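Local coordinates for Lin1840 protein (Listeria innocua serovar 6a, PDB 4ZOC) that probably hydrolyses terminal, non-reducing beta-D-glucosyl residues with release of beta-D-glucose, as a family 3 beta-glucosidase linked to beta-1,2-glucan metabolism, at residues R364-L377 / R534-G548. The protein carries 2 engineered substitutions. Residues are numbered along the deposited sequence; the frame is centred on the assembly and turned at random.
Sequences RGKARAAGVESAVL and RVTADLLSGASNPSG
Arg-368 grips Asp-538 side-on, spending two nitrogens on one oxygen: NH2 reaches OD2 at 2.9 Å along its syn lone pair, while NE meets the same OD2 at 3.2 Å, tilted 25° from the carboxylate plane. The chain of Arg-368, with CG anti to the backbone N (chi1 -166°) and extended to NE, carries the guanidinium across to helix 534-541. There CD of Arg-534 lies over one face, 3.4 Å from Arg-368 NH1. Arg-534 in turn has its charge met by Glu-427 and Glu-531, and Glu-531 also pairs with Arg-364.

Further along, Val-535 fits its two methyls against bare backbone at Gly-371: CG1 lies 3.5 Å from Gly-371 C, and CG2 is equally near Arg-368 O. CG1 of Val-372 packs on Val-535 CG1, and Ala-375 CB meets Leu-539 CD1 at 3.6 Å. The helices, crossing at -51°, belong to the part of the enzyme built on a six-stranded mixed sheet, whose edge strand 376-380 begins one residue, Ala-375, after helix 361-374.

At that junction water does most of the bridging. One water donates to Val-372 O and Ala-375 O and accepts from Ser-547 N; a second joins Val-372 O, Asn-545 O and Ser-547 OG. The one direct backbone hydrogen bond, Gly-548 N to Ala-375 O at 3.1 Å, is weak, and Gly-548 CA makes a C-H...O contact with the same oxygen. Outside, Lys-639 and Lys-665 hold the carboxylate of Glu-373, and Lys-665 also partners Ser-547.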
ATOM      1  N   ARG A 364     -17.244  18.416  32.112  1.00 10.37           N
ATOM      2  CA  ARG A 364     -16.374  19.405  31.393  1.00 12.26           C
ATOM      3  C   ARG A 364     -14.909  19.477  31.876  1.00 11.31           C
ATOM      4  O   ARG A 364     -14.005  19.536  31.002  1.00 11.10           O
ATOM      5  CB  ARG A 364     -16.976  20.823  31.338  1.00 12.57           C
ATOM      6  CG  ARG A 364     -18.315  20.843  30.569  1.00 16.01           C
ATOM      7  CD  ARG A 364     -18.910  22.242  30.496  1.00 17.35           C
ATOM      8  NE  ARG A 364     -18.203  22.949  29.484  1.00 22.99           N
ATOM      9  CZ  ARG A 364     -18.699  23.598  28.424  1.00 20.00           C
ATOM     10  NH1 ARG A 364     -20.006  23.821  28.205  1.00 19.11           N
ATOM     11  NH2 ARG A 364     -17.806  24.090  27.639  1.00 20.01           N
ATOM     12  N   GLY A 365     -14.665  19.400  33.197  1.00  9.96           N
ATOM     13  CA  GLY A 365     -13.315  19.304  33.752  1.00 10.93           C
ATOM     14  C   GLY A 365     -12.600  18.032  33.312  1.00 11.21           C
ATOM     15  O   GLY A 365     -11.422  18.060  32.957  1.00 11.07           O
ATOM     16  N   LYS A 366     -13.330  16.905  33.241  1.00 10.97           N
ATOM     17  CA  LYS A 366     -12.718  15.689  32.766  1.00 10.06           C
ATOM     18  C   LYS A 366     -12.282  15.809  31.268  1.00  9.34           C
ATOM     19  O   LYS A 366     -11.194  15.376  30.899  1.00 10.41           O
ATOM     20  CB  LYS A 366     -13.632  14.524  32.970  1.00  9.21           C
ATOM     21  CG  LYS A 366     -13.806  14.209  34.430  1.00 10.95           C
ATOM     22  CD  LYS A 366     -14.929  13.239  34.769  1.00 11.80           C
ATOM     23  CE  LYS A 366     -15.003  13.057  36.270  1.00 14.74           C
ATOM     24  NZ  LYS A 366     -16.253  12.319  36.540  1.00 17.64           N
ATOM     25  N   ALA A 367     -13.155  16.358  30.439  1.00  8.38           N
ATOM     26  CA  ALA A 367     -12.830  16.635  29.047  1.00  9.18           C
ATOM     27  C   ALA A 367     -11.673  17.602  28.842  1.00  9.05           C
ATOM     28  O   ALA A 367     -10.851  17.368  27.970  1.00 10.65           O
ATOM     29  CB  ALA A 367     -14.046  17.070  28.273  1.00 10.46           C
ATOM     30  N   ARG A 368     -11.577  18.670  29.661  1.00  9.29           N
ATOM     31  CA  ARG A 368     -10.431  19.534  29.588  1.00  9.84           C
ATOM     32  C   ARG A 368      -9.143  18.773  29.919  1.00  9.39           C
ATOM     33  O   ARG A 368      -8.124  18.883  29.180  1.00 10.23           O
ATOM     34  CB  ARG A 368     -10.619  20.697  30.503  1.00 10.81           C
ATOM     35  CG  ARG A 368      -9.698  21.881  30.355  1.00 14.16           C
ATOM     36  CD  ARG A 368     -10.483  22.805  31.336  1.00 21.14           C
ATOM     37  NE  ARG A 368      -9.701  23.899  31.585  1.00 32.01           N
ATOM     38  CZ  ARG A 368     -10.088  25.001  32.179  1.00 24.82           C
ATOM     39  NH1 ARG A 368     -11.309  25.157  32.655  1.00 23.74           N
ATOM     40  NH2 ARG A 368      -9.184  25.936  32.264  1.00 27.46           N
ATOM     41  N   ALA A 369      -9.183  17.983  30.992  1.00  8.99           N
ATOM     42  CA  ALA A 369      -8.046  17.219  31.444  1.00 11.00           C
ATOM     43  C   ALA A 369      -7.632  16.254  30.326  1.00 10.21           C
ATOM     44  O   ALA A 369      -6.444  16.116  30.061  1.00 10.68           O
ATOM     45  CB  ALA A 369      -8.379  16.438  32.705  1.00  7.96           C
ATOM     46  N   ALA A 370      -8.613  15.622  29.652  1.00  9.92           N
ATOM     47  CA  ALA A 370      -8.308  14.733  28.555  1.00  9.61           C
ATOM     48  C   ALA A 370      -7.597  15.471  27.423  1.00  8.58           C
ATOM     49  O   ALA A 370      -6.660  14.920  26.855  1.00  8.98           O
ATOM     50  CB  ALA A 370      -9.528  14.013  28.004  1.00  9.01           C
ATOM     51  N   GLY A 371      -8.109  16.653  27.076  1.00  8.65           N
ATOM     52  CA  GLY A 371      -7.502  17.504  26.044  1.00  9.43           C
ATOM     53  C   GLY A 371      -6.066  17.889  26.384  1.00 10.23           C
ATOM     54  O   GLY A 371      -5.202  17.830  25.482  1.00  9.22           O
ATOM     55  N   VAL A 372      -5.786  18.291  27.637  1.00 10.35           N
ATOM     56  CA  VAL A 372      -4.406  18.631  27.986  1.00 12.19           C
ATOM     57  C   VAL A 372      -3.506  17.392  28.056  1.00 10.41           C
ATOM     58  O   VAL A 372      -2.256  17.497  27.990  1.00 11.42           O
ATOM     59  CB  VAL A 372      -4.282  19.562  29.215  1.00 15.28           C
ATOM     60  CG1 VAL A 372      -5.150  20.801  29.015  1.00 13.67           C
ATOM     61  CG2 VAL A 372      -4.677  18.928  30.472  1.00 13.73           C
ATOM     62  N   GLU A 373      -4.091  16.206  28.261  1.00 11.43           N
ATOM     63  CA  GLU A 373      -3.263  14.946  28.210  1.00 12.58           C
ATOM     64  C   GLU A 373      -2.882  14.503  26.791  1.00 10.23           C
ATOM     65  O   GLU A 373      -1.866  13.837  26.602  1.00  9.31           O
ATOM     66  CB  GLU A 373      -3.996  13.733  28.841  1.00 12.48           C
ATOM     67  CG  GLU A 373      -4.236  13.885  30.339  1.00 14.36           C
ATOM     68  CD  GLU A 373      -2.986  13.726  31.147  1.00 19.58           C
ATOM     69  OE1 GLU A 373      -2.102  12.929  30.752  1.00 18.44           O
ATOM     70  OE2 GLU A 373      -2.882  14.446  32.151  1.00 23.75           O
ATOM     71  N   SER A 374      -3.680  14.896  25.826  1.00  9.22           N
ATOM     72  CA  SER A 374      -3.696  14.351  24.459  1.00  9.02           C
ATOM     73  C   SER A 374      -2.987  15.228  23.405  1.00  8.74           C
ATOM     74  O   SER A 374      -2.546  14.736  22.361  1.00 10.85           O
ATOM     75  CB  SER A 374      -5.137  14.202  24.017  1.00  8.97           C
ATOM     76  OG  SER A 374      -5.796  13.258  24.805  1.00  9.82           O
ATOM     77  N   ALA A 375      -2.865  16.502  23.688  1.00  8.49           N
ATOM     78  CA  ALA A 375      -2.161  17.426  22.767  1.00  7.69           C
ATOM     79  C   ALA A 375      -0.675  17.058  22.722  1.00  7.74           C
ATOM     80  O   ALA A 375      -0.115  16.552  23.735  1.00  7.19           O
ATOM     81  CB  ALA A 375      -2.318  18.850  23.192  1.00  7.04           C
ATOM     82  N   VAL A 376      -0.021  17.383  21.606  1.00  7.86           N
ATOM     83  CA  VAL A 376       1.388  16.991  21.410  1.00  7.55           C
ATOM     84  C   VAL A 376       2.171  18.204  20.995  1.00  7.98           C
ATOM     85  O   VAL A 376       1.894  18.863  20.010  1.00  6.95           O
ATOM     86  CB  VAL A 376       1.609  15.890  20.366  1.00  7.85           C
ATOM     87  CG1 VAL A 376       3.088  15.516  20.311  1.00  9.61           C
ATOM     88  CG2 VAL A 376       0.726  14.697  20.649  1.00  8.06           C
ATOM     89  N   LEU A 377       3.097  18.559  21.859  1.00  9.68           N
ATOM     90  CA  LEU A 377       3.997  19.658  21.554  1.00  9.47           C
ATOM     91  C   LEU A 377       5.047  19.172  20.632  1.00  8.44           C
ATOM     92  O   LEU A 377       5.845  18.303  20.994  1.00  9.26           O
ATOM     93  CB  LEU A 377       4.619  20.234  22.850  1.00  7.74           C
ATOM     94  CG  LEU A 377       5.502  21.505  22.621  1.00  7.05           C
ATOM     95  CD1 LEU A 377       4.761  22.732  22.072  1.00  6.71           C
ATOM     96  CD2 LEU A 377       6.239  21.871  23.919  1.00  7.21           C
ATOM     97  N   ARG A 534     -10.003  26.112  26.058  1.00  7.55           N
ATOM     98  CA  ARG A 534      -9.449  26.149  27.415  1.00  8.24           C
ATOM     99  C   ARG A 534      -8.250  25.235  27.443  1.00  7.94           C
ATOM    100  O   ARG A 534      -7.230  25.580  27.995  1.00 10.01           O
ATOM    101  CB  ARG A 534     -10.406  25.708  28.445  1.00 10.19           C
ATOM    102  CG  ARG A 534     -11.605  26.610  28.470  1.00 12.13           C
ATOM    103  CD  ARG A 534     -12.502  26.365  29.665  1.00 16.99           C
ATOM    104  NE  ARG A 534     -13.515  27.433  29.742  1.00 14.45           N
ATOM    105  CZ  ARG A 534     -14.845  27.259  29.843  1.00 17.88           C
ATOM    106  NH1 ARG A 534     -15.440  26.080  29.784  1.00 16.29           N
ATOM    107  NH2 ARG A 534     -15.620  28.306  29.941  1.00 18.26           N
ATOM    108  N   VAL A 535      -8.345  24.084  26.764  1.00  8.24           N
ATOM    109  CA  VAL A 535      -7.186  23.218  26.598  1.00  8.88           C
ATOM    110  C   VAL A 535      -5.995  23.999  25.968  1.00  9.41           C
ATOM    111  O   VAL A 535      -4.847  23.915  26.413  1.00  9.93           O
ATOM    112  CB  VAL A 535      -7.543  21.976  25.721  1.00  7.77           C
ATOM    113  CG1 VAL A 535      -6.353  21.174  25.294  1.00  9.06           C
ATOM    114  CG2 VAL A 535      -8.539  21.061  26.408  1.00 10.47           C
ATOM    115  N   THR A 536      -6.291  24.670  24.873  1.00  7.89           N
ATOM    116  CA  THR A 536      -5.333  25.453  24.137  1.00  6.71           C
ATOM    117  C   THR A 536      -4.723  26.545  25.064  1.00  7.57           C
ATOM    118  O   THR A 536      -3.480  26.685  25.157  1.00  7.28           O
ATOM    119  CB  THR A 536      -5.946  26.049  22.912  1.00  6.86           C
ATOM    120  OG1 THR A 536      -6.527  25.004  22.072  1.00  6.28           O
ATOM    121  CG2 THR A 536      -4.927  26.750  22.145  1.00  7.77           C
ATOM    122  N   ALA A 537      -5.583  27.318  25.710  1.00  8.19           N
ATOM    123  CA  ALA A 537      -5.090  28.414  26.591  1.00  8.78           C
ATOM    124  C   ALA A 537      -4.227  27.886  27.744  1.00  9.57           C
ATOM    125  O   ALA A 537      -3.139  28.455  28.051  1.00 11.12           O
ATOM    126  CB  ALA A 537      -6.275  29.209  27.115  1.00  8.21           C
ATOM    127  N   ASP A 538      -4.663  26.806  28.380  1.00  8.92           N
ATOM    128  CA  ASP A 538      -3.905  26.212  29.479  1.00 11.52           C
ATOM    129  C   ASP A 538      -2.532  25.672  29.051  1.00 10.59           C
ATOM    130  O   ASP A 538      -1.557  25.897  29.754  1.00 11.58           O
ATOM    131  CB  ASP A 538      -4.668  25.119  30.151  1.00 11.61           C
ATOM    132  CG  ASP A 538      -5.869  25.644  30.956  1.00 13.68           C
ATOM    133  OD1 ASP A 538      -6.060  26.876  31.126  1.00 19.81           O
ATOM    134  OD2 ASP A 538      -6.645  24.804  31.382  1.00 16.99           O
ATOM    135  N   LEU A 539      -2.450  25.049  27.869  1.00  9.87           N
ATOM    136  CA  LEU A 539      -1.190  24.558  27.445  1.00  9.42           C
ATOM    137  C   LEU A 539      -0.276  25.719  27.058  1.00  9.44           C
ATOM    138  O   LEU A 539       0.910  25.678  27.363  1.00  9.18           O
ATOM    139  CB  LEU A 539      -1.347  23.616  26.276  1.00 10.66           C
ATOM    140  CG  LEU A 539      -1.986  22.297  26.723  1.00 10.50           C
ATOM    141  CD1 LEU A 539      -2.463  21.595  25.476  1.00 11.60           C
ATOM    142  CD2 LEU A 539      -1.050  21.382  27.439  1.00 10.93           C
ATOM    143  N   LEU A 540      -0.797  26.711  26.361  1.00  9.79           N
ATOM    144  CA  LEU A 540       0.020  27.878  25.930  1.00 10.07           C
ATOM    145  C   LEU A 540       0.578  28.676  27.105  1.00 11.65           C
ATOM    146  O   LEU A 540       1.644  29.244  27.001  1.00 11.80           O
ATOM    147  CB  LEU A 540      -0.802  28.839  25.046  1.00  9.97           C
ATOM    148  CG  LEU A 540      -1.174  28.264  23.688  1.00 10.43           C
ATOM    149  CD1 LEU A 540      -2.043  29.271  22.941  1.00 10.40           C
ATOM    150  CD2 LEU A 540       0.087  27.933  22.898  1.00  8.55           C
ATOM    151  N   SER A 541      -0.242  28.798  28.145  1.00 11.63           N
ATOM    152  CA  SER A 541       0.089  29.616  29.297  1.00 12.03           C
ATOM    153  C   SER A 541       0.966  28.886  30.311  1.00 12.35           C
ATOM    154  O   SER A 541       1.543  29.532  31.197  1.00 15.00           O
ATOM    155  CB  SER A 541      -1.211  30.116  29.974  1.00 12.82           C
ATOM    156  OG  SER A 541      -1.646  29.093  30.852  1.00 15.03           O
ATOM    157  N   GLY A 542       1.066  27.555  30.169  1.00 12.15           N
ATOM    158  CA  GLY A 542       1.740  26.745  31.152  1.00 12.94           C
ATOM    159  C   GLY A 542       0.974  26.360  32.399  1.00 12.10           C
ATOM    160  O   GLY A 542       1.539  25.731  33.265  1.00 12.14           O
ATOM    161  N   ALA A 543      -0.314  26.682  32.484  1.00 11.14           N
ATOM    162  CA  ALA A 543      -1.149  26.139  33.516  1.00 10.40           C
ATOM    163  C   ALA A 543      -1.173  24.624  33.380  1.00 11.10           C
ATOM    164  O   ALA A 543      -1.225  23.916  34.409  1.00 11.45           O
ATOM    165  CB  ALA A 543      -2.505  26.741  33.405  1.00 10.80           C
ATOM    166  N   SER A 544      -1.121  24.122  32.138  1.00 11.04           N
ATOM    167  CA  SER A 544      -0.864  22.688  31.860  1.00 10.99           C
ATOM    168  C   SER A 544       0.422  22.511  31.037  1.00 10.22           C
ATOM    169  O   SER A 544       0.710  23.350  30.226  1.00 14.52           O
ATOM    170  CB  SER A 544      -2.058  22.086  31.140  1.00 10.40           C
ATOM    171  OG  SER A 544      -3.166  22.053  32.015  1.00 13.15           O
ATOM    172  N   ASN A 545       1.168  21.434  31.282  1.00 10.71           N
ATOM    173  CA  ASN A 545       2.402  21.240  30.608  1.00  9.39           C
ATOM    174  C   ASN A 545       2.164  20.109  29.580  1.00  8.76           C
ATOM    175  O   ASN A 545       1.747  19.004  29.969  1.00  8.16           O
ATOM    176  CB  ASN A 545       3.440  20.833  31.651  1.00 10.59           C
ATOM    177  CG  ASN A 545       4.814  20.642  31.104  1.00 11.10           C
ATOM    178  OD1 ASN A 545       5.067  20.727  29.914  1.00 13.82           O
ATOM    179  ND2 ASN A 545       5.764  20.414  32.029  1.00 13.10           N
ATOM    180  N   PRO A 546       2.337  20.420  28.261  1.00  9.05           N
ATOM    181  CA  PRO A 546       2.102  19.343  27.222  1.00  7.88           C
ATOM    182  C   PRO A 546       2.727  18.050  27.632  1.00  8.41           C
ATOM    183  O   PRO A 546       3.921  18.049  28.018  1.00  9.28           O
ATOM    184  CB  PRO A 546       2.766  19.927  25.957  1.00  8.15           C
ATOM    185  CG  PRO A 546       2.685  21.408  26.192  1.00  8.97           C
ATOM    186  CD  PRO A 546       2.907  21.625  27.652  1.00  8.34           C
ATOM    187  N   SER A 547       2.036  16.931  27.368  1.00  7.72           N
ATOM    188  CA  SER A 547       2.519  15.663  27.707  1.00  7.56           C
ATOM    189  C   SER A 547       2.166  14.531  26.805  1.00  7.44           C
ATOM    190  O   SER A 547       2.533  13.371  27.078  1.00  8.33           O
ATOM    191  CB  SER A 547       2.125  15.308  29.136  1.00  7.32           C
ATOM    192  OG  SER A 547       0.746  15.075  29.261  1.00  8.61           O
ATOM    193  N   GLY A 548       1.473  14.848  25.710  1.00  8.73           N
ATOM    194  CA  GLY A 548       1.150  13.882  24.670  1.00  6.99           C
ATOM    195  C   GLY A 548       2.331  13.493  23.768  1.00  7.67           C
ATOM    196  O   GLY A 548       3.342  14.203  23.667  1.00  8.12           O
TER
HETATM  197  O   HOH W   1      -0.295  17.647  26.076  1.00  8.78           O
HETATM  198  O   HOH W   2      -0.316  17.438  29.909  1.00 13.03           O
HETATM  199  O   HOH W   3       3.801  16.969  24.105  1.00  7.07           O